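Local structure of putative Type I topoisomerase (Deinococcus radiodurans, 3M4A) at residues A[129-134]-A[183-188]; A[136-141]-A[151-155]; A[251-257]-A[298-304]. The protein probably relaxes DNA as a type IB topoisomerase, breaking and rejoining one strand without ATP, and is seen here bound to a DNA duplex. All blocks are in the same frame, centred on the assembly; numbering follows the deposited sequence.

Contact 1: A[129-134]-A[183-188]; sequences RLLHVA and TSDRTL. With ACY (acetic acid), chain D; nucleotides of chain B.
In this contact of the type IB topoisomerase catalytic core, the last turns of helix 120-134 meet the start of helix 186-196 to bind a DNA phosphate and base edge, perhaps at the secondary DNA site. Residues 129-134 are helical. Thr183 ends strand 178-183, Ser184 and Asp185 form the turn, and the second helix begins at Arg186. Arg129 lies 8.2 Å from Leu188 and Ala134 7.0 Å from Thr183, CA to CA. Arg129 and Leu188 bury the most area. Arg129 (chi1 t, chi2 t, chi3 m) runs its CD to 3.9 Å from Leu188 CG, and its NH1 forms a salt bridge with Asp185 OD2 at 2.9 Å. Asp185 is the N-cap: its OD2 also accepts from Leu188 N at 2.9 Å. Leu188 (m, t) puts CD1 3.8 Å from Leu130 CD2. Thr183 CG2 sits 3.8 Å from both Leu130 CD2 and Val133 CG2. An acetate, probably from the crystallisation liquor, accepts from Arg129 NE and His132 ND1. Arg186 NH1 donates to O6 and NH2 to N7 of DG11 of chain B. On DC10 of chain B, Arg129 NH2 bonds OP1 at 3.0 Å, while OP2 accepts from Arg129 NH1 at 2.9 Å and Thr187 OG1 at 3.0 Å.

Contact 2: A[136-141]-A[151-155]; sequences FRVGSD and GLSTL
This is a loop-to-loop contact, partly buried, between the two connections that flank helix 141-147. Phe136 and Arg137 are extended, Val138 has helical angles, and Gly139 has positive phi (79°). Residues 152-153 form a 3-10 segment. Gly139 and Gly151 approach to 4.3 Å, CA to CA. A CB on Gly151 would clash with Gly139 CA. Leu152 N donates to Arg137 O at 2.9 Å. Val138 O accepts from Ser153 N and from Ser153 OG (chi1 p), each at 2.8 Å. Successive 3-10 amides thus meet successive carbonyls. Thr154 OG1 (chi1 p) accepts from Gly151 N at 2.9 Å. Leu152 CD1 (t, p) makes a CH-pi contact over the Phe136 face, 3.7 Å from the ring centroid. A water links Asp141 OD1 to Ser153 OG, 2.8 Å from each; Asp141 also pairs with Arg216 and His218. Ser140 is the N-cap of helix 141-147. The Arg137 side chain leads away to Lys174, Arg239 and Asn280, a cluster consistent with the active-site pocket of the type IB catalytic core.

Contact 3: A[251-257]-A[298-304]; sequences LAQQGTE and YLDGKVL
Two helix C-termini pack together here: the end of helix 235-254 and the Schellman motif that ends helix 292-299. Residues 251-254 are helical, and Gly255 N closes the last turn on Leu251 O at 2.9 Å. Gly255 leaves the helix with positive phi (101°), and Thr256 and Glu257 are extended. Tyr298 and Leu299 are helical. Gly301, with phi 80° and psi 25°, is the C-prime residue; its N bonds Tyr298 O at 2.9 Å. Lys302 and Val303 are extended. The nearest CA pairs are Ala252 with Val303 at 5.1 Å and Thr256 with Gly301 at 5.6 Å.

Tyr298 has the largest buried area. Its CA-to-CB bond points toward residues 251-257, and the t rotamer carries the ring on, so that OH donates to Gly255 O at 2.7 Å. Leu251 (m, t) places CD2 over the ring face, 3.9 Å from the centroid, in a CH-pi contact. Thr256 CA is 3.7 Å from Tyr298 CE1. Thr256 CG2 (chi1 p) fits against the turn, 3.6 Å from Gly301 C and 3.8 Å from Val303 CG1. Ala252 CB lies 3.9 Å from Val303 CB and 4.3 Å from Leu304 CB.

One water accepts from Glu257 N at 2.9 Å and lies 2.9 Å from Tyr298 O. Val266 of helix 260-278 touches both Leu251 and Tyr298, so this apolar patch continues into a third helix. Leu304 packs against Ala327 and Leu328 of helix 323-337. A tyrosine-to-carbonyl bond ties the two ends. Gly255 ends the first helix; in the second, Asp300 leaves helical angles and Gly301 completes the Schellman motif, a common helix ending.

In the fold
Contacts 1 and 2 are neighbours. Contact 2 is nested in the chain loop that contact 1 closes, and their centres are 15 Å apart. Leu131 joins them: its CD2 is 3.3 Å from Phe136 O and 3.9 Å from both Val138 CG2 and Leu152 CD2. Contact 1 is mostly buried: Arg129 and Arg186 bond the DNA, while Asp185 holds Arg129 and caps helix 186-196. Contact 2 is partly buried, about 16 Å from the nucleic acid at the nearest atoms, and relies on backbone and serine hydrogen bonds, a CH-pi contact and water. Contact 3, on other helices, partly buried with several exposed residues, lies farthest out, touches neither and combines apolar packing with one tyrosine hydrogen bond.

Contact 1: A[129-134]-A[183-188]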
loop_
_atom_site.group_PDB
_atom_site.type_symbol
_atom_site.label_atom_id
_atom_site.label_comp_id
_atom_site.label_asym_id
_atom_site.label_seq_id
_atom_site.Cartn_x
_atom_site.Cartn_y
_atom_site.Cartn_z
ATOM N N ARG A 129 5.510 -4.330 -2.388
ATOM C CA ARG A 129 5.176 -5.208 -1.255
ATOM C C ARG A 129 5.651 -4.589 0.053
ATOM O O ARG A 129 4.942 -4.617 1.048
ATOM C CB ARG A 129 5.726 -6.628 -1.431
ATOM C CG ARG A 129 5.335 -7.560 -0.286
ATOM C CD ARG A 129 5.660 -8.988 -0.617
ATOM N NE ARG A 129 4.754 -9.475 -1.654
ATOM C CZ ARG A 129 4.805 -10.692 -2.184
ATOM N NH1 ARG A 129 5.663 -11.598 -1.747
ATOM N NH2 ARG A 129 3.935 -11.016 -3.121
ATOM N N LEU A 130 6.846 -4.027 0.069
ATOM C CA LEU A 130 7.337 -3.359 1.296
ATOM C C LEU A 130 6.480 -2.148 1.732
ATOM O O LEU A 130 6.248 -1.960 2.917
ATOM C CB LEU A 130 8.796 -2.958 1.137
ATOM C CG LEU A 130 9.760 -4.151 1.132
ATOM C CD1 LEU A 130 11.136 -3.752 0.610
ATOM C CD2 LEU A 130 9.846 -4.728 2.558
ATOM N N LEU A 131 6.005 -1.358 0.773
ATOM C CA LEU A 131 5.059 -0.261 1.077
ATOM C C LEU A 131 3.793 -0.805 1.725
ATOM O O LEU A 131 3.280 -0.245 2.697
ATOM C CB LEU A 131 4.678 0.502 -0.189
ATOM C CG LEU A 131 5.717 1.310 -0.947
ATOM C CD1 LEU A 131 5.182 1.816 -2.302
ATOM C CD2 LEU A 131 6.257 2.459 -0.085
ATOM N N HIS A 132 3.293 -1.916 1.180
ATOM C CA HIS A 132 2.061 -2.512 1.630
ATOM C C HIS A 132 2.192 -3.107 3.030
ATOM O O HIS A 132 1.376 -2.800 3.907
ATOM C CB HIS A 132 1.648 -3.585 0.628
ATOM C CG HIS A 132 0.359 -4.288 0.958
ATOM N ND1 HIS A 132 0.083 -5.545 0.468
ATOM C CD2 HIS A 132 -0.713 -3.925 1.700
ATOM C CE1 HIS A 132 -1.110 -5.925 0.888
ATOM N NE2 HIS A 132 -1.619 -4.960 1.638
ATOM N N VAL A 133 3.181 -3.981 3.229
ATOM C CA VAL A 133 3.261 -4.756 4.463
ATOM C C VAL A 133 4.043 -4.053 5.571
ATOM O O VAL A 133 3.924 -4.441 6.746
ATOM C CB VAL A 133 3.818 -6.206 4.226
ATOM C CG1 VAL A 133 3.064 -6.897 3.071
ATOM C CG2 VAL A 133 5.307 -6.207 3.969
ATOM N N ALA A 134 4.856 -3.052 5.222
ATOM C CA ALA A 134 5.675 -2.353 6.215
ATOM C C ALA A 134 5.500 -0.833 6.274
ATOM O O ALA A 134 6.123 -0.193 7.114
ATOM C CB ALA A 134 7.146 -2.712 6.019
ATOM N N THR A 183 9.832 -7.559 8.266
ATOM C CA THR A 183 8.922 -8.381 7.445
ATOM C C THR A 183 9.231 -9.856 7.677
ATOM O O THR A 183 10.325 -10.188 8.106
ATOM C CB THR A 183 9.042 -8.069 5.920
ATOM O OG1 THR A 183 10.348 -8.378 5.437
ATOM C CG2 THR A 183 8.711 -6.583 5.644
ATOM N N SER A 184 8.258 -10.712 7.378
ATOM C CA SER A 184 8.381 -12.155 7.571
ATOM C C SER A 184 8.193 -12.961 6.289
ATOM O O SER A 184 8.326 -14.200 6.311
ATOM C CB SER A 184 7.394 -12.628 8.651
ATOM O OG SER A 184 6.040 -12.297 8.319
ATOM N N ASP A 185 7.893 -12.281 5.184
ATOM C CA ASP A 185 7.595 -12.929 3.905
ATOM C C ASP A 185 8.842 -13.604 3.324
ATOM O O ASP A 185 9.916 -13.001 3.258
ATOM C CB ASP A 185 7.078 -11.894 2.910
ATOM C CG ASP A 185 6.767 -12.492 1.550
ATOM O OD1 ASP A 185 5.880 -13.375 1.480
ATOM O OD2 ASP A 185 7.404 -12.085 0.567
ATOM N N ARG A 186 8.683 -14.862 2.909
ATOM C CA ARG A 186 9.771 -15.652 2.339
ATOM C C ARG A 186 10.364 -15.012 1.100
ATOM O O ARG A 186 11.598 -15.023 0.910
ATOM C CB ARG A 186 9.251 -17.050 1.940
ATOM C CG ARG A 186 8.884 -17.955 3.064
ATOM C CD ARG A 186 8.325 -19.273 2.487
ATOM N NE ARG A 186 6.968 -19.162 1.921
ATOM C CZ ARG A 186 6.341 -20.137 1.256
ATOM N NH1 ARG A 186 6.941 -21.290 1.029
ATOM N NH2 ARG A 186 5.112 -19.964 0.806
ATOM N N THR A 187 9.490 -14.496 0.235
ATOM C CA THR A 187 9.898 -13.927 -1.052
ATOM C C THR A 187 10.722 -12.666 -0.831
ATOM O O THR A 187 11.785 -12.507 -1.430
ATOM C CB THR A 187 8.678 -13.721 -1.962
ATOM O OG1 THR A 187 8.159 -15.019 -2.278
ATOM C CG2 THR A 187 9.047 -12.988 -3.250
ATOM N N LEU A 188 10.283 -11.807 0.081
ATOM C CA LEU A 188 11.080 -10.628 0.430
ATOM C C LEU A 188 12.435 -11.020 0.950
ATOM O O LEU A 188 13.424 -10.444 0.536
ATOM C CB LEU A 188 10.382 -9.744 1.471
ATOM C CG LEU A 188 9.184 -8.920 0.975
ATOM C CD1 LEU A 188 8.443 -8.214 2.109
ATOM C CD2 LEU A 188 9.608 -7.898 -0.084
HETATM C C ACY D . 2.121 -6.921 -2.156
HETATM O O ACY D . 2.791 -7.788 -2.767
HETATM O OXT ACY D . 1.840 -7.021 -0.941
HETATM C CH3 ACY D . 1.630 -5.728 -2.917
ATOM P P DC B 10 4.541 -14.530 -4.204
ATOM O OP1 DC B 10 3.504 -13.569 -4.565
ATOM O OP2 DC B 10 5.426 -14.192 -3.065
ATOM O "O5'" DC B 10 3.806 -15.890 -3.827
ATOM C "C5'" DC B 10 2.832 -16.431 -4.736
ATOM C "C4'" DC B 10 2.444 -17.820 -4.292
ATOM O "O4'" DC B 10 3.581 -18.724 -4.442
ATOM C "C3'" DC B 10 2.007 -17.939 -2.830
ATOM O "O3'" DC B 10 0.942 -18.855 -2.712
ATOM C "C2'" DC B 10 3.229 -18.501 -2.140
ATOM C "C1'" DC B 10 3.683 -19.460 -3.225
ATOM N N1 DC B 10 5.064 -19.957 -3.106
ATOM C C2 DC B 10 5.353 -21.199 -3.685
ATOM O O2 DC B 10 4.450 -21.832 -4.267
ATOM N N3 DC B 10 6.605 -21.685 -3.581
ATOM C C4 DC B 10 7.551 -21.003 -2.939
ATOM N N4 DC B 10 8.770 -21.533 -2.884
ATOM C C5 DC B 10 7.278 -19.731 -2.351
ATOM C C6 DC B 10 6.030 -19.259 -2.451
ATOM P P DG B 11 -0.463 -18.416 -2.131
ATOM O OP1 DG B 11 -1.030 -17.467 -3.113
ATOM O OP2 DG B 11 -0.288 -18.137 -0.698
ATOM O "O5'" DG B 11 -1.263 -19.797 -2.284
ATOM C "C5'" DG B 11 -1.517 -20.379 -3.544
ATOM C "C4'" DG B 11 -1.499 -21.891 -3.446
ATOM O "O4'" DG B 11 -0.132 -22.382 -3.332
ATOM C "C3'" DG B 11 -2.238 -22.445 -2.227
ATOM O "O3'" DG B 11 -2.967 -23.585 -2.640
ATOM C "C2'" DG B 11 -1.122 -22.739 -1.232
ATOM C "C1'" DG B 11 0.020 -23.166 -2.140
ATOM N N9 DG B 11 1.384 -22.942 -1.646
ATOM C C8 DG B 11 1.842 -21.842 -0.994
ATOM N N7 DG B 11 3.099 -21.895 -0.699
ATOM C C5 DG B 11 3.510 -23.114 -1.208
ATOM C C6 DG B 11 4.782 -23.715 -1.187
ATOM O O6 DG B 11 5.827 -23.279 -0.683
ATOM N N1 DG B 11 4.793 -24.954 -1.805
ATOM C C2 DG B 11 3.676 -25.537 -2.375
ATOM N N2 DG B 11 3.888 -26.743 -2.927
ATOM N N3 DG B 11 2.461 -24.991 -2.401
ATOM C C4 DG B 11 2.459 -23.768 -1.808
ATOM P P DG B 9 11.087 -15.945 -6.113
ATOM O OP1 DG B 9 11.742 -14.643 -6.439
ATOM O OP2 DG B 9 11.558 -16.743 -4.964
ATOM O "O5'" DG B 9 9.513 -15.748 -5.923
ATOM C "C5'" DG B 9 8.751 -15.047 -6.875
ATOM C "C4'" DG B 9 7.289 -15.455 -6.809
ATOM O "O4'" DG B 9 7.074 -16.840 -7.174
ATOM C "C3'" DG B 9 6.690 -15.376 -5.409
ATOM O "O3'" DG B 9 5.375 -14.875 -5.523
ATOM C "C2'" DG B 9 6.828 -16.801 -4.846
ATOM C "C1'" DG B 9 6.572 -17.636 -6.071
ATOM N N9 DG B 9 7.308 -18.883 -6.225
ATOM C C8 DG B 9 8.629 -19.082 -5.975
ATOM N N7 DG B 9 9.076 -20.266 -6.282
ATOM C C5 DG B 9 7.961 -20.901 -6.782
ATOM C C6 DG B 9 7.812 -22.209 -7.285
ATOM O O6 DG B 9 8.653 -23.104 -7.413
ATOM N N1 DG B 9 6.515 -22.436 -7.683
ATOM C C2 DG B 9 5.482 -21.534 -7.620
ATOM N N2 DG B 9 4.275 -21.922 -8.056
ATOM N N3 DG B 9 5.619 -20.301 -7.179
ATOM C C4 DG B 9 6.867 -20.073 -6.747
#

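Contact 2: A[136-141]-A[151-155]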
loop_
_atom_site.group_PDB
_atom_site.type_symbol
_atom_site.label_atom_id
_atom_site.label_comp_id
_atom_site.label_asym_id
_atom_site.label_seq_id
_atom_site.Cartn_x
_atom_site.Cartn_y
_atom_site.Cartn_z
ATOM N N PHE A 136 6.222 1.851 4.583
ATOM C CA PHE A 136 7.264 2.825 4.247
ATOM C C PHE A 136 6.704 4.052 3.519
ATOM O O PHE A 136 5.695 3.967 2.804
ATOM C CB PHE A 136 8.269 2.216 3.283
ATOM C CG PHE A 136 9.310 1.303 3.901
ATOM C CD1 PHE A 136 10.559 1.790 4.300
ATOM C CD2 PHE A 136 9.081 -0.064 3.988
ATOM C CE1 PHE A 136 11.519 0.937 4.801
ATOM C CE2 PHE A 136 10.029 -0.927 4.487
ATOM C CZ PHE A 136 11.251 -0.437 4.908
ATOM N N ARG A 137 7.403 5.171 3.683
ATOM C CA ARG A 137 7.321 6.285 2.739
ATOM C C ARG A 137 8.215 5.975 1.545
ATOM O O ARG A 137 9.220 5.276 1.673
ATOM C CB ARG A 137 7.810 7.572 3.406
ATOM C CG ARG A 137 7.036 8.014 4.621
ATOM C CD ARG A 137 7.725 9.233 5.192
ATOM N NE ARG A 137 7.099 9.811 6.365
ATOM C CZ ARG A 137 7.332 9.445 7.621
ATOM N NH1 ARG A 137 8.153 8.450 7.912
ATOM N NH2 ARG A 137 6.720 10.085 8.599
ATOM N N VAL A 138 7.884 6.501 0.370
ATOM C CA VAL A 138 8.688 6.242 -0.817
ATOM C C VAL A 138 10.025 7.017 -0.799
ATOM O O VAL A 138 11.067 6.485 -1.170
ATOM C CB VAL A 138 7.891 6.558 -2.124
ATOM C CG1 VAL A 138 8.807 6.514 -3.329
ATOM C CG2 VAL A 138 6.708 5.580 -2.295
ATOM N N GLY A 139 9.972 8.271 -0.350
ATOM C CA GLY A 139 11.151 9.136 -0.316
ATOM C C GLY A 139 11.467 9.706 -1.684
ATOM O O GLY A 139 10.779 9.430 -2.663
ATOM N N SER A 140 12.513 10.527 -1.737
ATOM C CA SER A 140 13.016 11.072 -3.009
ATOM C C SER A 140 14.499 11.425 -2.871
ATOM O O SER A 140 14.954 11.726 -1.771
ATOM C CB SER A 140 12.208 12.297 -3.436
ATOM O OG SER A 140 12.536 13.443 -2.668
ATOM N N ASP A 141 15.238 11.374 -3.980
ATOM C CA ASP A 141 16.684 11.623 -3.975
ATOM C C ASP A 141 17.022 13.043 -3.538
ATOM O O ASP A 141 17.937 13.252 -2.742
ATOM C CB ASP A 141 17.295 11.409 -5.366
ATOM C CG ASP A 141 17.448 9.950 -5.734
ATOM O OD1 ASP A 141 16.951 9.083 -4.996
ATOM O OD2 ASP A 141 18.062 9.673 -6.787
ATOM N N GLY A 151 13.969 7.179 2.917
ATOM C CA GLY A 151 12.698 6.520 2.696
ATOM C C GLY A 151 12.997 5.287 1.877
ATOM O O GLY A 151 14.145 5.003 1.596
ATOM N N LEU A 152 11.982 4.557 1.459
ATOM C CA LEU A 152 12.230 3.270 0.810
ATOM C C LEU A 152 13.174 3.375 -0.400
ATOM O O LEU A 152 14.123 2.593 -0.519
ATOM C CB LEU A 152 10.906 2.631 0.405
ATOM C CG LEU A 152 11.031 1.219 -0.163
ATOM C CD1 LEU A 152 11.490 0.230 0.910
ATOM C CD2 LEU A 152 9.686 0.798 -0.789
ATOM N N SER A 153 12.921 4.337 -1.286
ATOM C CA SER A 153 13.655 4.424 -2.558
ATOM C C SER A 153 15.079 4.954 -2.398
ATOM O O SER A 153 15.878 4.862 -3.328
ATOM C CB SER A 153 12.888 5.238 -3.595
ATOM O OG SER A 153 12.846 6.614 -3.281
ATOM N N THR A 154 15.390 5.493 -1.222
ATOM C CA THR A 154 16.705 6.038 -0.920
ATOM C C THR A 154 17.463 5.217 0.140
ATOM O O THR A 154 18.503 5.641 0.631
ATOM C CB THR A 154 16.572 7.534 -0.525
ATOM O OG1 THR A 154 15.664 7.684 0.568
ATOM C CG2 THR A 154 16.025 8.314 -1.715
ATOM N N LEU A 155 16.980 4.007 0.446
ATOM C CA LEU A 155 17.669 3.166 1.403
ATOM C C LEU A 155 19.006 2.707 0.849
ATOM O O LEU A 155 19.164 2.489 -0.350
ATOM C CB LEU A 155 16.875 1.913 1.804
ATOM C CG LEU A 155 15.613 2.085 2.635
ATOM C CD1 LEU A 155 15.098 0.709 3.054
ATOM C CD2 LEU A 155 15.876 2.960 3.855
HETATM O O HOH W 1 14.458 10.010 1.183
HETATM O O HOH W 2 14.367 8.147 -5.119
#

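Contact 3: A[251-257]-A[298-304]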
loop_
_atom_site.group_PDB
_atom_site.type_symbol
_atom_site.label_atom_id
_atom_site.label_comp_id
_atom_site.label_asym_id
_atom_site.label_seq_id
_atom_site.Cartn_x
_atom_site.Cartn_y
_atom_site.Cartn_z
ATOM N N LEU A 251 -6.001 -3.254 18.565
ATOM C CA LEU A 251 -7.178 -3.227 19.426
ATOM C C LEU A 251 -7.812 -4.618 19.601
ATOM O O LEU A 251 -8.239 -4.997 20.703
ATOM C CB LEU A 251 -8.184 -2.202 18.892
ATOM C CG LEU A 251 -7.719 -0.739 18.945
ATOM C CD1 LEU A 251 -8.659 0.191 18.183
ATOM C CD2 LEU A 251 -7.551 -0.272 20.402
ATOM N N ALA A 252 -7.862 -5.403 18.528
ATOM C CA ALA A 252 -8.427 -6.756 18.596
ATOM C C ALA A 252 -7.609 -7.622 19.556
ATOM O O ALA A 252 -8.151 -8.419 20.343
ATOM C CB ALA A 252 -8.470 -7.381 17.213
ATOM N N GLN A 253 -6.296 -7.442 19.509
ATOM C CA GLN A 253 -5.389 -8.232 20.321
ATOM C C GLN A 253 -5.379 -7.797 21.778
ATOM O O GLN A 253 -5.391 -8.646 22.687
ATOM C CB GLN A 253 -3.999 -8.191 19.692
ATOM C CG GLN A 253 -4.002 -8.992 18.421
ATOM C CD GLN A 253 -2.809 -8.729 17.533
ATOM O OE1 GLN A 253 -1.749 -8.274 17.986
ATOM N NE2 GLN A 253 -2.973 -9.030 16.257
ATOM N N GLN A 254 -5.401 -6.487 22.014
ATOM C CA GLN A 254 -5.492 -5.963 23.383
ATOM C C GLN A 254 -6.806 -6.400 24.013
ATOM O O GLN A 254 -6.834 -6.863 25.156
ATOM C CB GLN A 254 -5.384 -4.434 23.401
ATOM C CG GLN A 254 -4.042 -3.873 22.911
ATOM C CD GLN A 254 -2.846 -4.598 23.504
ATOM O OE1 GLN A 254 -2.669 -4.640 24.731
ATOM N NE2 GLN A 254 -2.035 -5.210 22.644
ATOM N N GLY A 255 -7.890 -6.251 23.258
ATOM C CA GLY A 255 -9.208 -6.694 23.685
ATOM C C GLY A 255 -10.005 -5.512 24.190
ATOM O O GLY A 255 -9.447 -4.484 24.586
ATOM N N THR A 256 -11.322 -5.685 24.186
ATOM C CA THR A 256 -12.252 -4.631 24.571
ATOM C C THR A 256 -12.245 -4.421 26.086
ATOM O O THR A 256 -11.765 -5.270 26.854
ATOM C CB THR A 256 -13.678 -4.959 24.097
ATOM O OG1 THR A 256 -14.055 -6.255 24.563
ATOM C CG2 THR A 256 -13.772 -4.936 22.563
ATOM N N GLU A 257 -12.755 -3.262 26.489
ATOM C CA GLU A 257 -12.802 -2.858 27.886
ATOM C C GLU A 257 -14.257 -2.687 28.280
ATOM O O GLU A 257 -15.077 -2.316 27.449
ATOM C CB GLU A 257 -12.052 -1.545 28.076
ATOM C CG GLU A 257 -10.531 -1.671 27.991
ATOM C CD GLU A 257 -9.950 -2.536 29.099
ATOM O OE1 GLU A 257 -10.608 -2.688 30.160
ATOM O OE2 GLU A 257 -8.832 -3.067 28.920
ATOM N N TYR A 298 -14.454 -0.070 18.391
ATOM C CA TYR A 298 -13.825 -0.486 19.638
ATOM C C TYR A 298 -14.596 0.025 20.853
ATOM O O TYR A 298 -14.823 -0.712 21.808
ATOM C CB TYR A 298 -12.373 -0.004 19.689
ATOM C CG TYR A 298 -11.652 -0.482 20.919
ATOM C CD1 TYR A 298 -11.289 -1.822 21.056
ATOM C CD2 TYR A 298 -11.361 0.395 21.968
ATOM C CE1 TYR A 298 -10.639 -2.271 22.189
ATOM C CE2 TYR A 298 -10.704 -0.040 23.104
ATOM C CZ TYR A 298 -10.346 -1.370 23.218
ATOM O OH TYR A 298 -9.702 -1.820 24.350
ATOM N N LEU A 299 -15.005 1.280 20.801
ATOM C CA LEU A 299 -15.753 1.906 21.897
ATOM C C LEU A 299 -17.142 1.290 22.112
ATOM O O LEU A 299 -17.694 1.367 23.218
ATOM C CB LEU A 299 -15.857 3.417 21.670
ATOM C CG LEU A 299 -14.524 4.141 21.879
ATOM C CD1 LEU A 299 -14.602 5.586 21.424
ATOM C CD2 LEU A 299 -14.079 4.057 23.316
ATOM N N ASP A 300 -17.674 0.660 21.073
ATOM C CA ASP A 300 -18.915 -0.109 21.146
ATOM C C ASP A 300 -18.673 -1.610 21.382
ATOM O O ASP A 300 -19.605 -2.413 21.257
ATOM C CB ASP A 300 -19.725 0.103 19.858
ATOM C CG ASP A 300 -20.417 1.468 19.812
ATOM O OD1 ASP A 300 -20.530 2.119 20.866
ATOM O OD2 ASP A 300 -20.844 1.876 18.723
ATOM N N GLY A 301 -17.429 -1.989 21.691
ATOM C CA GLY A 301 -17.075 -3.365 22.054
ATOM C C GLY A 301 -16.902 -4.321 20.882
ATOM O O GLY A 301 -17.038 -5.541 21.041
ATOM N N LYS A 302 -16.585 -3.776 19.707
ATOM C CA LYS A 302 -16.441 -4.586 18.504
ATOM C C LYS A 302 -15.040 -4.435 17.928
ATOM O O LYS A 302 -14.515 -3.331 17.857
ATOM C CB LYS A 302 -17.479 -4.184 17.469
ATOM C CG LYS A 302 -18.928 -4.433 17.938
ATOM C CD LYS A 302 -19.930 -3.831 16.980
ATOM C CE LYS A 302 -21.364 -4.229 17.350
ATOM N NZ LYS A 302 -22.267 -3.065 17.220
ATOM N N VAL A 303 -14.460 -5.551 17.508
ATOM C CA VAL A 303 -13.080 -5.568 16.981
ATOM C C VAL A 303 -13.049 -6.409 15.708
ATOM O O VAL A 303 -14.093 -6.936 15.276
ATOM C CB VAL A 303 -12.091 -6.117 18.021
ATOM C CG1 VAL A 303 -11.987 -5.137 19.210
ATOM C CG2 VAL A 303 -12.506 -7.509 18.504
ATOM N N LEU A 304 -11.877 -6.544 15.082
ATOM C CA LEU A 304 -11.792 -7.273 13.802
ATOM C C LEU A 304 -12.449 -8.659 13.861
ATOM O O LEU A 304 -13.123 -9.053 12.923
ATOM C CB LEU A 304 -10.335 -7.447 13.368
ATOM C CG LEU A 304 -9.611 -6.188 12.907
ATOM C CD1 LEU A 304 -8.137 -6.521 12.599
ATOM C CD2 LEU A 304 -10.308 -5.553 11.700
HETATM O O HOH W 3 -13.826 -1.626 24.326
HETATM O O HOH W 4 -16.256 0.371 25.724
#